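Local coordinates for cyanuric acid amidohydrolase (Azorhizobium caulinodans, PDB 4NQ3), which hydrolyses cyanuric acid, opening its s-triazine ring to give carboxybiuret, a step in the breakdown of herbicides such as atrazine, at residues Ala190-Ile195 with Ala223-Gly228. Sequence-based numbering, arbitrary orientation.
With BR8 (barbituric acid), chain C.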
loop_
_atom_site.group_PDB
_atom_site.type_symbol
_atom_site.label_atom_id
_atom_site.label_comp_id
_atom_site.label_asym_id
_atom_site.label_seq_id
_atom_site.Cartn_x
_atom_site.Cartn_y
_atom_site.Cartn_z
ATOM N N ALA A 190 -9.229 -14.586 -20.793
ATOM C CA ALA A 190 -10.273 -14.994 -21.729
ATOM C C ALA A 190 -10.271 -14.104 -22.966
ATOM O O ALA A 190 -10.355 -14.584 -24.083
ATOM C CB ALA A 190 -11.616 -14.980 -21.077
ATOM N N SER A 191 -10.158 -12.803 -22.763
ATOM C CA SER A 191 -10.053 -11.884 -23.885
ATOM C C SER A 191 -8.849 -12.190 -24.768
ATOM O O SER A 191 -8.943 -12.150 -25.991
ATOM C CB SER A 191 -9.955 -10.450 -23.377
ATOM O OG SER A 191 -11.151 -10.110 -22.707
ATOM N N ALA A 192 -7.715 -12.498 -24.155
ATOM C CA ALA A 192 -6.520 -12.798 -24.924
ATOM C C ALA A 192 -6.734 -14.050 -25.794
ATOM O O ALA A 192 -6.363 -14.076 -26.967
ATOM C CB ALA A 192 -5.335 -12.979 -23.993
ATOM N N LEU A 193 -7.367 -15.077 -25.237
ATOM C CA LEU A 193 -7.607 -16.289 -26.017
ATOM C C LEU A 193 -8.566 -15.982 -27.150
ATOM O O LEU A 193 -8.459 -16.539 -28.241
ATOM C CB LEU A 193 -8.158 -17.398 -25.133
ATOM C CG LEU A 193 -7.014 -17.914 -24.276
ATOM C CD1 LEU A 193 -7.494 -18.886 -23.209
ATOM C CD2 LEU A 193 -5.952 -18.504 -25.179
ATOM N N GLY A 194 -9.508 -15.081 -26.886
ATOM C CA GLY A 194 -10.435 -14.621 -27.905
ATOM C C GLY A 194 -9.683 -13.969 -29.052
ATOM O O GLY A 194 -9.963 -14.264 -30.220
ATOM N N ILE A 195 -8.721 -13.100 -28.731
ATOM C CA ILE A 195 -7.871 -12.521 -29.758
ATOM C C ILE A 195 -7.102 -13.623 -30.488
ATOM O O ILE A 195 -7.003 -13.628 -31.727
ATOM C CB ILE A 195 -6.875 -11.507 -29.162
ATOM C CG1 ILE A 195 -7.624 -10.270 -28.675
ATOM C CG2 ILE A 195 -5.842 -11.080 -30.192
ATOM C CD1 ILE A 195 -6.801 -9.388 -27.791
ATOM N N ALA A 223 -2.045 -10.116 -28.500
ATOM C CA ALA A 223 -3.055 -9.714 -27.529
ATOM C C ALA A 223 -2.504 -8.726 -26.507
ATOM O O ALA A 223 -1.414 -8.915 -25.967
ATOM C CB ALA A 223 -3.634 -10.951 -26.818
ATOM N N SER A 224 -3.258 -7.661 -26.254
ATOM C CA SER A 224 -2.966 -6.798 -25.123
ATOM C C SER A 224 -4.262 -6.442 -24.387
ATOM O O SER A 224 -5.068 -5.673 -24.874
ATOM C CB SER A 224 -2.243 -5.549 -25.576
ATOM O OG SER A 224 -2.126 -4.644 -24.497
ATOM N N CYS A 225 -4.473 -7.022 -23.214
ATOM C CA CYS A 225 -5.739 -6.847 -22.514
ATOM C C CYS A 225 -5.615 -6.082 -21.214
ATOM O O CYS A 225 -4.687 -6.296 -20.437
ATOM C CB CYS A 225 -6.345 -8.203 -22.263
ATOM S SG CYS A 225 -6.467 -9.055 -23.830
ATOM N N SER A 226 -6.564 -5.185 -20.994
ATOM C CA SER A 226 -6.576 -4.303 -19.841
ATOM C C SER A 226 -7.979 -4.320 -19.233
ATOM O O SER A 226 -8.978 -4.051 -19.923
ATOM C CB SER A 226 -6.162 -2.890 -20.255
ATOM O OG SER A 226 -6.229 -1.989 -19.175
ATOM N N SER A 227 -8.055 -4.678 -17.956
ATOM C CA SER A 227 -9.331 -4.866 -17.284
ATOM C C SER A 227 -9.685 -3.588 -16.506
ATOM O O SER A 227 -8.808 -2.825 -16.139
ATOM C CB SER A 227 -9.256 -6.096 -16.373
ATOM O OG SER A 227 -10.510 -6.433 -15.802
ATOM N N GLY A 228 -10.965 -3.329 -16.276
ATOM C CA GLY A 228 -11.343 -2.135 -15.559
ATOM C C GLY A 228 -12.719 -2.229 -14.940
ATOM O O GLY A 228 -13.589 -2.935 -15.425
HETATM N N1 BR8 C . -6.023 -2.675 -15.817
HETATM C C2 BR8 C . -5.425 -1.473 -15.653
HETATM O O2 BR8 C . -6.111 -0.537 -15.290
HETATM N N3 BR8 C . -4.086 -1.328 -15.878
HETATM C C4 BR8 C . -3.273 -2.417 -16.286
HETATM O O4 BR8 C . -2.072 -2.248 -16.472
HETATM C C5 BR8 C . -3.833 -3.817 -16.548
HETATM C C6 BR8 C . -5.324 -3.803 -16.238
HETATM O O8 BR8 C . -5.958 -4.827 -16.354
#
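Helix 180-199 packs against strand 223-227, an outer strand of the mixed sheet in the second repeating unit. The two short axes come within 7.9 Å and run nearly antiparallel, at 152°. No hydrogen bond links the segments; the contact is apolar and buried. Ala223 and Cys225 point to the helix, while Ser224 points away and its OG is hydrogen-bonded to Gln154 OE1 on the adjacent strand. Ile195 has CG1 anti to its carbonyl carbon (chi1 -69°), and its extended arm lays CD1 3.7 Å from Ala223 CB and 4.0 Å from Cys225 SG. Ala192 CB meets Ala223 CB at 3.9 Å. Cys225 SG sits against Ser191 CB at 3.8 Å and Ala192 CB. Ser191 OG is hydrogen-bonded to Ser187 O. An alanine at Ile195 would lose the CD1 and CG2 contacts and would probably loosen the strand's packing on the helix. Toward its C-terminal end the strand holds barbituric acid at its far edge, through the backbone of Ser227. Ser227 N donates to barbituric acid O8 at 2.6 Å, nearly straight, and Ser227 O accepts from barbituric acid N1 at 2.8 Å. OG of the nucleophile Ser226 lies 3.4 Å from barbituric acid N1 and is hydrogen-bonded to Lys156 NZ. This packing lies behind one of three potential Ser-Lys dyads in the threefold-symmetric active site.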